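Local coordinates for protein glycosyl transferase family 8 (Streptococcus pneumoniae, PDB 5GVV) that transfers galactose from UDP-galactose to the terminal glucose of the already glycosylated serine-rich repeat protein PsrP, the third step of its O-glycosylation, at residues S251-W255 and S256-N260; N314-L317 and A318-R321; E378-E382 and I383-G387. All coordinates share one frame; numbering follows the deposited sequence.

Interaction 1. Residues S251-W255 and S256-N260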
loop_
_atom_site.group_PDB
_atom_site.type_symbol
_atom_site.label_atom_id
_atom_site.label_comp_id
_atom_site.label_asym_id
_atom_site.label_seq_id
_atom_site.Cartn_x
_atom_site.Cartn_y
_atom_site.Cartn_z
ATOM N N SER A 251 8.925 -4.975 4.331
ATOM C CA SER A 251 7.999 -4.045 3.680
ATOM C C SER A 251 8.741 -2.992 2.851
ATOM O O SER A 251 8.309 -2.632 1.748
ATOM C CB SER A 251 7.111 -3.354 4.716
ATOM O OG SER A 251 6.275 -2.386 4.102
ATOM N N LEU A 252 9.866 -2.517 3.385
ATOM C CA LEU A 252 10.631 -1.451 2.746
ATOM C C LEU A 252 11.710 -1.966 1.796
ATOM O O LEU A 252 12.496 -1.182 1.246
ATOM C CB LEU A 252 11.254 -0.555 3.814
ATOM C CG LEU A 252 10.221 0.054 4.754
ATOM C CD1 LEU A 252 10.882 0.676 5.960
ATOM C CD2 LEU A 252 9.375 1.081 4.021
HETATM N N MSE A 253 11.739 -3.279 1.596
HETATM C CA MSE A 253 12.702 -3.897 0.691
HETATM C C MSE A 253 12.211 -3.776 -0.748
HETATM O O MSE A 253 11.071 -4.145 -1.054
HETATM C CB MSE A 253 12.905 -5.364 1.081
HETATM C CG MSE A 253 13.978 -6.099 0.297
HETATM SE SE MSE A 253 14.259 -7.898 0.995
HETATM C CE MSE A 253 15.257 -7.433 2.597
ATOM N N ASP A 254 13.050 -3.221 -1.623
ATOM C CA ASP A 254 12.721 -3.160 -3.048
ATOM C C ASP A 254 12.725 -4.569 -3.626
ATOM O O ASP A 254 13.463 -5.430 -3.152
ATOM C CB ASP A 254 13.746 -2.310 -3.804
ATOM C CG ASP A 254 13.526 -0.815 -3.631
ATOM O OD1 ASP A 254 12.367 -0.380 -3.461
ATOM O OD2 ASP A 254 14.521 -0.067 -3.689
ATOM N N TRP A 255 11.911 -4.810 -4.649
ATOM C CA TRP A 255 11.923 -6.098 -5.326
ATOM C C TRP A 255 13.265 -6.306 -6.020
ATOM O O TRP A 255 13.724 -7.441 -6.188
ATOM C CB TRP A 255 10.790 -6.161 -6.346
ATOM C CG TRP A 255 9.490 -6.638 -5.766
ATOM C CD1 TRP A 255 8.396 -5.881 -5.444
ATOM C CD2 TRP A 255 9.155 -7.991 -5.440
ATOM N NE1 TRP A 255 7.401 -6.690 -4.935
ATOM C CE2 TRP A 255 7.842 -7.989 -4.926
ATOM C CE3 TRP A 255 9.838 -9.207 -5.538
ATOM C CZ2 TRP A 255 7.199 -9.163 -4.509
ATOM C CZ3 TRP A 255 9.201 -10.370 -5.125
ATOM C CH2 TRP A 255 7.895 -10.338 -4.614
ATOM N N SER A 256 13.892 -5.200 -6.411
ATOM C CA SER A 256 15.199 -5.233 -7.060
ATOM C C SER A 256 16.265 -5.877 -6.171
ATOM O O SER A 256 17.123 -6.616 -6.668
ATOM C CB SER A 256 15.623 -3.824 -7.464
ATOM O OG SER A 256 15.699 -2.979 -6.330
ATOM N N VAL A 257 16.211 -5.606 -4.864
ATOM C CA VAL A 257 17.109 -6.261 -3.912
ATOM C C VAL A 257 16.923 -7.775 -3.952
ATOM O O VAL A 257 17.894 -8.541 -3.966
ATOM C CB VAL A 257 16.868 -5.778 -2.467
ATOM C CG1 VAL A 257 17.644 -6.649 -1.471
ATOM C CG2 VAL A 257 17.256 -4.324 -2.315
ATOM N N ILE A 258 15.665 -8.202 -3.965
ATOM C CA ILE A 258 15.336 -9.624 -3.954
ATOM C C ILE A 258 15.811 -10.305 -5.234
ATOM O O ILE A 258 16.433 -11.367 -5.189
ATOM C CB ILE A 258 13.822 -9.841 -3.770
ATOM C CG1 ILE A 258 13.361 -9.230 -2.443
ATOM C CG2 ILE A 258 13.461 -11.333 -3.856
ATOM C CD1 ILE A 258 11.853 -9.176 -2.272
ATOM N N LEU A 259 15.516 -9.685 -6.374
ATOM C CA LEU A 259 15.927 -10.217 -7.669
ATOM C C LEU A 259 17.451 -10.237 -7.817
ATOM O O LEU A 259 18.014 -11.197 -8.345
ATOM C CB LEU A 259 15.286 -9.409 -8.799
ATOM C CG LEU A 259 13.765 -9.521 -8.892
ATOM C CD1 LEU A 259 13.199 -8.431 -9.785
ATOM C CD2 LEU A 259 13.360 -10.891 -9.404
ATOM N N ASN A 260 18.115 -9.189 -7.338
ATOM C CA ASN A 260 19.574 -9.108 -7.417
ATOM C C ASN A 260 20.311 -10.213 -6.649
ATOM O O ASN A 260 21.370 -10.680 -7.086
ATOM C CB ASN A 260 20.068 -7.738 -6.942
ATOM C CG ASN A 260 21.577 -7.673 -6.830
ATOM O OD1 ASN A 260 22.150 -7.969 -5.778
ATOM N ND2 ASN A 260 22.233 -7.299 -7.921
#

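Interaction 2. Residues N314-L317 and A318-R321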
loop_
_atom_site.group_PDB
_atom_site.type_symbol
_atom_site.label_atom_id
_atom_site.label_comp_id
_atom_site.label_asym_id
_atom_site.label_seq_id
_atom_site.Cartn_x
_atom_site.Cartn_y
_atom_site.Cartn_z
ATOM N N ASN A 314 -21.022 -10.307 -13.174
ATOM C CA ASN A 314 -19.851 -11.035 -12.700
ATOM C C ASN A 314 -19.103 -11.744 -13.825
ATOM O O ASN A 314 -17.880 -11.862 -13.778
ATOM C CB ASN A 314 -20.242 -12.047 -11.620
ATOM C CG ASN A 314 -20.560 -11.394 -10.289
ATOM O OD1 ASN A 314 -20.222 -10.235 -10.054
ATOM N ND2 ASN A 314 -21.211 -12.145 -9.404
ATOM N N GLU A 315 -19.842 -12.213 -14.828
ATOM C CA GLU A 315 -19.245 -12.886 -15.979
ATOM C C GLU A 315 -18.190 -12.018 -16.662
ATOM O O GLU A 315 -17.160 -12.527 -17.114
ATOM C CB GLU A 315 -20.323 -13.289 -16.997
ATOM C CG GLU A 315 -21.138 -14.520 -16.606
ATOM C CD GLU A 315 -22.242 -14.213 -15.607
ATOM O OE1 GLU A 315 -22.483 -13.021 -15.322
ATOM O OE2 GLU A 315 -22.877 -15.170 -15.113
ATOM N N LEU A 316 -18.448 -10.712 -16.731
ATOM C CA LEU A 316 -17.522 -9.776 -17.358
ATOM C C LEU A 316 -16.458 -9.292 -16.371
ATOM O O LEU A 316 -15.298 -9.116 -16.743
ATOM C CB LEU A 316 -18.275 -8.580 -17.957
ATOM C CG LEU A 316 -19.217 -8.874 -19.125
ATOM C CD1 LEU A 316 -19.803 -7.592 -19.677
ATOM C CD2 LEU A 316 -18.498 -9.628 -20.224
ATOM N N LEU A 317 -16.847 -9.075 -15.117
ATOM C CA LEU A 317 -15.891 -8.619 -14.111
ATOM C C LEU A 317 -14.840 -9.690 -13.858
ATOM O O LEU A 317 -13.676 -9.377 -13.620
ATOM C CB LEU A 317 -16.595 -8.233 -12.807
ATOM C CG LEU A 317 -17.547 -7.037 -12.882
ATOM C CD1 LEU A 317 -18.155 -6.737 -11.516
ATOM C CD2 LEU A 317 -16.836 -5.814 -13.420
ATOM N N ALA A 318 -15.244 -10.955 -13.937
ATOM C CA ALA A 318 -14.320 -12.063 -13.716
ATOM C C ALA A 318 -13.241 -12.142 -14.795
ATOM O O ALA A 318 -12.255 -12.860 -14.637
ATOM C CB ALA A 318 -15.081 -13.384 -13.629
ATOM N N LEU A 319 -13.426 -11.408 -15.892
ATOM C CA LEU A 319 -12.430 -11.375 -16.962
ATOM C C LEU A 319 -11.110 -10.743 -16.504
ATOM O O LEU A 319 -10.107 -10.825 -17.214
ATOM C CB LEU A 319 -12.976 -10.640 -18.191
ATOM C CG LEU A 319 -14.178 -11.252 -18.914
ATOM C CD1 LEU A 319 -14.663 -10.349 -20.042
ATOM C CD2 LEU A 319 -13.839 -12.643 -19.446
ATOM N N THR A 320 -11.112 -10.117 -15.327
ATOM C CA THR A 320 -9.894 -9.555 -14.738
ATOM C C THR A 320 -8.839 -10.610 -14.384
ATOM O O THR A 320 -7.689 -10.272 -14.095
ATOM C CB THR A 320 -10.200 -8.735 -13.467
ATOM O OG1 THR A 320 -10.913 -9.543 -12.519
ATOM C CG2 THR A 320 -11.027 -7.510 -13.806
ATOM N N ARG A 321 -9.222 -11.883 -14.412
ATOM C CA ARG A 321 -8.275 -12.959 -14.138
ATOM C C ARG A 321 -7.302 -13.130 -15.301
ATOM O O ARG A 321 -6.242 -13.748 -15.143
ATOM C CB ARG A 321 -9.012 -14.272 -13.863
ATOM C CG ARG A 321 -9.649 -14.923 -15.091
ATOM C CD ARG A 321 -10.645 -15.996 -14.683
ATOM N NE ARG A 321 -11.174 -16.744 -15.826
ATOM C CZ ARG A 321 -12.174 -16.326 -16.598
ATOM N NH1 ARG A 321 -12.749 -15.150 -16.372
ATOM N NH2 ARG A 321 -12.600 -17.080 -17.608
HETATM O O HOH W 1 -15.750 -14.881 -17.232
#

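Interaction 3. Residues E378-E382 and I383-G387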
loop_
_atom_site.group_PDB
_atom_site.type_symbol
_atom_site.label_atom_id
_atom_site.label_comp_id
_atom_site.label_asym_id
_atom_site.label_seq_id
_atom_site.Cartn_x
_atom_site.Cartn_y
_atom_site.Cartn_z
ATOM N N GLU A 378 -28.585 -6.946 -37.074
ATOM C CA GLU A 378 -29.713 -7.236 -37.952
ATOM C C GLU A 378 -29.900 -6.096 -38.953
ATOM O O GLU A 378 -30.481 -6.282 -40.022
ATOM C CB GLU A 378 -30.999 -7.417 -37.138
ATOM C CG GLU A 378 -30.909 -8.444 -36.009
ATOM C CD GLU A 378 -32.258 -8.716 -35.356
ATOM O OE1 GLU A 378 -32.407 -9.775 -34.703
ATOM O OE2 GLU A 378 -33.170 -7.872 -35.500
ATOM N N ASN A 379 -29.399 -4.918 -38.598
ATOM C CA ASN A 379 -29.594 -3.725 -39.414
ATOM C C ASN A 379 -28.374 -3.398 -40.283
ATOM O O ASN A 379 -28.295 -2.332 -40.896
ATOM C CB ASN A 379 -29.971 -2.542 -38.516
ATOM C CG ASN A 379 -31.049 -2.902 -37.505
ATOM O OD1 ASN A 379 -31.896 -3.758 -37.764
ATOM N ND2 ASN A 379 -31.018 -2.253 -36.345
ATOM N N LEU A 380 -27.432 -4.337 -40.338
ATOM C CA LEU A 380 -26.220 -4.187 -41.140
ATOM C C LEU A 380 -26.194 -5.271 -42.211
ATOM O O LEU A 380 -26.745 -6.353 -42.003
ATOM C CB LEU A 380 -24.980 -4.314 -40.252
ATOM C CG LEU A 380 -24.225 -3.056 -39.814
ATOM C CD1 LEU A 380 -25.161 -2.002 -39.269
ATOM C CD2 LEU A 380 -23.153 -3.392 -38.782
ATOM N N SER A 381 -25.572 -4.987 -43.356
ATOM C CA SER A 381 -25.395 -6.015 -44.386
ATOM C C SER A 381 -24.107 -6.791 -44.118
ATOM O O SER A 381 -23.159 -6.240 -43.559
ATOM C CB SER A 381 -25.364 -5.406 -45.789
ATOM O OG SER A 381 -24.045 -5.059 -46.171
ATOM N N GLU A 382 -24.080 -8.067 -44.508
ATOM C CA GLU A 382 -22.937 -8.947 -44.240
ATOM C C GLU A 382 -21.596 -8.347 -44.642
ATOM O O GLU A 382 -20.647 -8.340 -43.856
ATOM C CB GLU A 382 -23.102 -10.285 -44.963
ATOM C CG GLU A 382 -24.132 -11.213 -44.360
ATOM C CD GLU A 382 -23.993 -12.628 -44.882
ATOM O OE1 GLU A 382 -23.714 -12.797 -46.090
ATOM O OE2 GLU A 382 -24.155 -13.569 -44.079
ATOM N N ILE A 383 -21.525 -7.837 -45.868
ATOM C CA ILE A 383 -20.273 -7.297 -46.396
ATOM C C ILE A 383 -19.859 -5.973 -45.738
ATOM O O ILE A 383 -18.825 -5.396 -46.086
ATOM C CB ILE A 383 -20.315 -7.168 -47.935
ATOM C CG1 ILE A 383 -21.518 -6.335 -48.380
ATOM C CG2 ILE A 383 -20.370 -8.551 -48.580
ATOM C CD1 ILE A 383 -21.713 -6.306 -49.888
ATOM N N SER A 384 -20.653 -5.505 -44.778
ATOM C CA SER A 384 -20.259 -4.352 -43.973
ATOM C C SER A 384 -19.224 -4.770 -42.930
ATOM O O SER A 384 -18.533 -3.926 -42.357
ATOM C CB SER A 384 -21.470 -3.709 -43.296
ATOM O OG SER A 384 -22.423 -3.284 -44.255
ATOM N N TYR A 385 -19.134 -6.077 -42.691
ATOM C CA TYR A 385 -18.087 -6.658 -41.853
ATOM C C TYR A 385 -16.940 -7.157 -42.728
ATOM O O TYR A 385 -17.159 -7.571 -43.869
ATOM C CB TYR A 385 -18.646 -7.834 -41.042
ATOM C CG TYR A 385 -19.658 -7.432 -39.993
ATOM C CD1 TYR A 385 -21.025 -7.496 -40.249
ATOM C CD2 TYR A 385 -19.246 -6.982 -38.745
ATOM C CE1 TYR A 385 -21.951 -7.125 -39.287
ATOM C CE2 TYR A 385 -20.161 -6.606 -37.780
ATOM C CZ TYR A 385 -21.507 -6.685 -38.053
ATOM O OH TYR A 385 -22.415 -6.310 -37.085
ATOM N N GLU A 386 -15.719 -7.120 -42.200
ATOM C CA GLU A 386 -14.583 -7.715 -42.897
ATOM C C GLU A 386 -14.680 -9.239 -42.868
ATOM O O GLU A 386 -14.072 -9.930 -43.690
ATOM C CB GLU A 386 -13.261 -7.275 -42.267
ATOM C CG GLU A 386 -12.536 -6.145 -42.999
ATOM C CD GLU A 386 -13.056 -4.770 -42.630
ATOM O OE1 GLU A 386 -12.433 -3.768 -43.048
ATOM O OE2 GLU A 386 -14.084 -4.686 -41.921
ATOM N N GLY A 387 -15.450 -9.760 -41.915
ATOM C CA GLY A 387 -15.626 -11.194 -41.779
ATOM C C GLY A 387 -16.667 -11.562 -40.738
ATOM O O GLY A 387 -16.776 -10.899 -39.705
#

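Interaction 1. Residues S251-W255 and S256-N260
Trp255 and Ile258, three residues apart at the start of helix 255-263, meet where the CD1 methyl of Ile258 leans obliquely against the six-membered ring of the indole. That methyl sits 3.7 Å above the indole plane, displaced toward the rim, and its closest ring atom is Trp255 CE3 at 3.8 Å from Ile258 CD1. The two side chains run at a slant to each other. In Ile258, chi1 (-60°) puts the CG1 branch beside the backbone N, and its extended continuation carries CD1 to Trp255. The same branch serves a second neighbour: CG1 of Ile258 lies 3.8 Å from SE of selenomethionine Met253, whose chain crosses it at about a right angle. Met253 runs extended as far as the selenium and bends only at chi3 (-75°), and on the way its CG passes 4.0 Å from CB of Val257, again nearly perpendicular. One long thin chain thus lies across two successive residues of the first turn.

Beneath these apolar contacts the helix begins. Leu259 N donates to Trp255 O over 2.9 Å in an almost straight bond (168°), whereas the bond from Val257 N to Asp254 O is weak. Asp254 occupies the N-cap position without capping its own helix; its carboxylate instead bonds Ser256 N and Trp255 N of the second subunit, while the Ser256 hydroxyl pairs with its counterpart there. The indole NE1 is held by Glu21, and the ring of Tyr54 meets the indole, tying Trp255 to helices 17-30 and 45-57. The whole is a helix N-terminus after a short link from helix 244-251, with the carboxylate of its N-cap residue bonded to first-turn N-H groups of the second subunit.

Interaction 2. Residues N314-L317 and A318-R321
Leu316 and Leu319 mark the packed side of a short helix, 314-317, that tightens into a 3-10 turn over 318-321. Their side chains lie next to each other and point the same way, with Leu316 CD2 3.9 Å from Leu319 CD1. Both are buried: Leu316 rests on Thr284 and Val289, Leu319 on Ile292 of helix 292-298 and Val325 of strand 325-328. The change of winding can be followed in the backbone bonds. Ala318 N still reaches four residues back to Asn314 O (2.8 Å), but Leu319 N and Thr320 N reach only three, to Leu316 O and Leu317 O, and approach from above the carbonyl planes.

Leu317 O takes two donors. Besides Thr320 N it accepts the hydroxyl of the same residue, OG1, at 3.0 Å and in the carbonyl plane; with chi1 at 56°, OG1 lies between its own N and carbonyl carbon and is turned back to this oxygen. Phe238 of the second subunit packs against both Leu317 and Thr320.

The flank bearing Glu315 is looser and wetter. Glu315 is exposed, and its carbonyl is bridged to the turn by a water that donates to Glu315 O at 2.7 Å and accepts from Arg321 NH1 at 3.1 Å. Arg321 extends back along the turn, its NH2 in a salt bridge with Asp293. Its NH1 also donates to Ala318 O at 2.9 Å, an oxygen that lies almost in the guanidinium plane and receives Arg321 N from the opposite face of its carbonyl.

Interaction 3. Residues E378-E382 and I383-G387
Ser381 O accepts the backbone N of Ser384 at 2.9 Å, the shortest hydrogen bond of this turn, with the donor standing above the carbonyl plane. A second link joins the same two residues through their hydroxyls: Ser381 OG and Ser384 OG are hydrogen-bonded at 3.1 Å, and either may be the donor. A chi1 of 90° turns the Ser381 hydroxyl to the side of Ser384, where CG1 of Ile383 also comes within 3.6 Å of Ser381 OG. One residue on, Tyr385 N bonds Glu382 O at 3.0 Å, continuing the three-residue spacing of a short 3-10 turn.

The Tyr385 ring folds back beside this turn. Glu382 O lies at its edge, in plane, and CD2 of Leu380 approaches the hydroxyl end, 3.5 Å from Tyr385 OH, the two side chains crossing at about a right angle. The phenol oxygen itself bonds Asp348 and Ser377 N.

The serines and Ile383 are exposed; the tyrosine is buried against Tyr359 of helix 356-364 and Met369 and Ala371 of strand 369-372, just before the chain enters edge strand 387-389.

All three contacts are local turns along the chain, spread widely over the molecule. Interaction 1 belongs beside the nucleotide-binding GT-A part; interaction 2 is a short helix and the turn after it, interaction 3 a loop, both between strands of the parallel sheet. Centres of interactions 1 and 2 are about 31 Å apart, on opposite sides of the chain's centre, and both touch the second subunit. Interaction 3 is about 29 Å from interaction 2, centre to centre, and no other chain of the assembly touches it. Neither interaction 1 nor 3 is near the UDP and manganese site; in interaction 2, Thr320's side chain is about 11 Å from that of Tyr14, a probable UDP-site residue.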